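PDB 3DBO: ribonuclease VapC5 from Mycobacterium tuberculosis, which probably acts as the magnesium-dependent RNase toxin of a type II toxin-antitoxin system, with limited RNA-cleaving activity seen in complex with its antitoxin VapB5. Local coordinates for residues 117-122 with 127-132. Residues are numbered along the deposited sequence; the frame is centred on the assembly and turned at random. Where two conformers were deposited one is given.
Sequences WIAAVA and LPVITQ. With NA (sodium ion), chain D.
Val129 packs against Ala122, Ala119 and Ile118 where a helix of the PIN domain lies on its parallel beta-sheet. Helix 113-124 turns back through a short connection into strand 129-131, which sits in the sheet between strands 22-25 and 147-149. Helix and strand run roughly antiparallel. Val129 points toward the helix, and its two methyls divide the work. Val129 CG2 lies anti to the carbonyl carbon and meets Ala122 CB at 3.5 Å. Val129 CG2 also rests on the helix backbone, 3.9 Å from Ala119 CA. Val129 CG1, anti to the backbone N (chi1 176°), reaches Ile118 CG2 more loosely, at 4.5 Å. The small alanines are consistent with the close approach of the strand to the helix here. Ile118 extends this apolar layer to Val53 and Thr54 of helix 52-64. It also borders Asp26 and Asp115, the predicted magnesium ligands. At the turn, Leu127 N donates to Ala122 O at 3.0 Å. The N-H...O angle is 166°, nearly straight, but the donor stands 41° out of the carbonyl plane. The Leu127 side chain leans on Ala22 and Val24, and on an aromatic side chain of another protein chain. Leu127 O binds a sodium ion together with Ser144 O. A water completes a bridge to the helix, its O 2.7 Å from the sodium and donating to Ala119 O at 2.9 Å.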
loop_
_atom_site.group_PDB
_atom_site.type_symbol
_atom_site.label_atom_id
_atom_site.label_comp_id
_atom_site.label_asym_id
_atom_site.label_seq_id
_atom_site.Cartn_x
_atom_site.Cartn_y
_atom_site.Cartn_z
ATOM N N TRP B 117 -6.226 5.616 -4.740
ATOM C CA TRP B 117 -5.396 6.682 -4.155
ATOM C C TRP B 117 -3.916 6.282 -4.054
ATOM O O TRP B 117 -3.037 7.052 -4.393
ATOM C CB TRP B 117 -5.950 7.136 -2.781
ATOM C CG TRP B 117 -7.211 7.989 -2.889
ATOM C CD1 TRP B 117 -8.469 7.686 -2.450
ATOM C CD2 TRP B 117 -7.283 9.299 -3.452
ATOM N NE1 TRP B 117 -9.341 8.754 -2.714
ATOM C CE2 TRP B 117 -8.627 9.742 -3.341
ATOM C CE3 TRP B 117 -6.338 10.137 -4.065
ATOM C CZ2 TRP B 117 -9.051 11.001 -3.820
ATOM C CZ3 TRP B 117 -6.766 11.401 -4.549
ATOM C CH2 TRP B 117 -8.106 11.812 -4.400
ATOM N N ILE B 118 -3.647 5.067 -3.599
ATOM C CA ILE B 118 -2.273 4.567 -3.565
ATOM C C ILE B 118 -1.633 4.572 -4.957
ATOM O O ILE B 118 -0.536 5.121 -5.131
ATOM C CB ILE B 118 -2.196 3.178 -2.915
ATOM C CG1 ILE B 118 -2.544 3.296 -1.419
ATOM C CG2 ILE B 118 -0.764 2.600 -3.045
ATOM C CD1 ILE B 118 -2.824 1.914 -0.761
ATOM N N ALA B 119 -2.334 3.991 -5.934
ATOM C CA ALA B 119 -1.861 3.930 -7.314
ATOM C C ALA B 119 -1.671 5.336 -7.883
ATOM O O ALA B 119 -0.688 5.591 -8.585
ATOM C CB ALA B 119 -2.834 3.145 -8.167
ATOM N N ALA B 120 -2.586 6.258 -7.548
ATOM C CA ALA B 120 -2.461 7.651 -8.007
ATOM C C ALA B 120 -1.199 8.318 -7.468
ATOM O O ALA B 120 -0.475 9.000 -8.198
ATOM C CB ALA B 120 -3.739 8.472 -7.649
ATOM N N VAL B 121 -0.931 8.131 -6.182
ATOM C CA VAL B 121 0.273 8.673 -5.577
ATOM C C VAL B 121 1.539 8.115 -6.264
ATOM O O VAL B 121 2.428 8.882 -6.694
ATOM C CB VAL B 121 0.295 8.386 -4.037
ATOM C CG1 VAL B 121 1.699 8.642 -3.419
ATOM C CG2 VAL B 121 -0.795 9.239 -3.323
ATOM N N ALA B 122 1.613 6.791 -6.365
ATOM C CA ALA B 122 2.765 6.160 -7.006
ATOM C C ALA B 122 2.936 6.613 -8.460
ATOM O O ALA B 122 4.038 7.063 -8.841
ATOM C CB ALA B 122 2.657 4.613 -6.907
ATOM N N LEU B 127 6.585 6.041 -9.957
ATOM C CA LEU B 127 7.071 4.912 -9.175
ATOM C C LEU B 127 6.094 3.753 -9.248
ATOM O O LEU B 127 4.875 3.957 -9.365
ATOM C CB LEU B 127 7.268 5.295 -7.704
ATOM C CG LEU B 127 8.262 6.414 -7.370
ATOM C CD1 LEU B 127 7.997 6.896 -5.974
ATOM C CD2 LEU B 127 9.706 5.970 -7.550
ATOM N N PRO B 128 6.617 2.519 -9.186
ATOM C CA PRO B 128 5.751 1.368 -9.186
ATOM C C PRO B 128 5.081 1.142 -7.832
ATOM O O PRO B 128 5.644 1.500 -6.792
ATOM C CB PRO B 128 6.724 0.208 -9.485
ATOM C CG PRO B 128 8.002 0.640 -8.941
ATOM C CD PRO B 128 8.047 2.142 -9.117
ATOM N N VAL B 129 3.900 0.538 -7.856
ATOM C CA VAL B 129 3.237 0.050 -6.659
ATOM C C VAL B 129 3.704 -1.389 -6.374
ATOM O O VAL B 129 3.650 -2.251 -7.260
ATOM C CB VAL B 129 1.693 0.026 -6.825
ATOM C CG1 VAL B 129 1.052 -0.597 -5.580
ATOM C CG2 VAL B 129 1.128 1.442 -7.071
ATOM N N ILE B 130 4.157 -1.630 -5.142
ATOM C CA ILE B 130 4.571 -2.959 -4.692
ATOM C C ILE B 130 3.416 -3.518 -3.892
ATOM O O ILE B 130 3.019 -2.924 -2.872
ATOM C CB ILE B 130 5.885 -2.880 -3.857
ATOM C CG1 ILE B 130 6.885 -1.912 -4.502
ATOM C CG2 ILE B 130 6.518 -4.258 -3.675
ATOM C CD1 ILE B 130 7.222 -2.215 -5.955
ATOM N N THR B 131 2.863 -4.646 -4.341
ATOM C CA THR B 131 1.677 -5.213 -3.712
ATOM C C THR B 131 1.771 -6.725 -3.536
ATOM O O THR B 131 2.356 -7.427 -4.366
ATOM C CB THR B 131 0.334 -4.791 -4.438
ATOM O OG1 THR B 131 -0.804 -5.236 -3.689
ATOM C CG2 THR B 131 0.230 -5.344 -5.856
ATOM N N GLN B 132 1.175 -7.211 -2.459
ATOM C CA GLN B 132 1.100 -8.637 -2.228
ATOM C C GLN B 132 -0.236 -9.178 -2.729
ATOM O O GLN B 132 -0.362 -10.378 -2.947
ATOM C CB GLN B 132 1.321 -8.966 -0.735
ATOM C CG GLN B 132 1.392 -10.438 -0.464
ATOM C CD GLN B 132 1.528 -10.808 0.999
ATOM O OE1 GLN B 132 1.869 -11.944 1.301
ATOM N NE2 GLN B 132 1.269 -9.864 1.917
HETATM NA NA NA D . 2.879 3.231 -10.986
HETATM O O HOH W 1 0.313 3.276 -10.038
#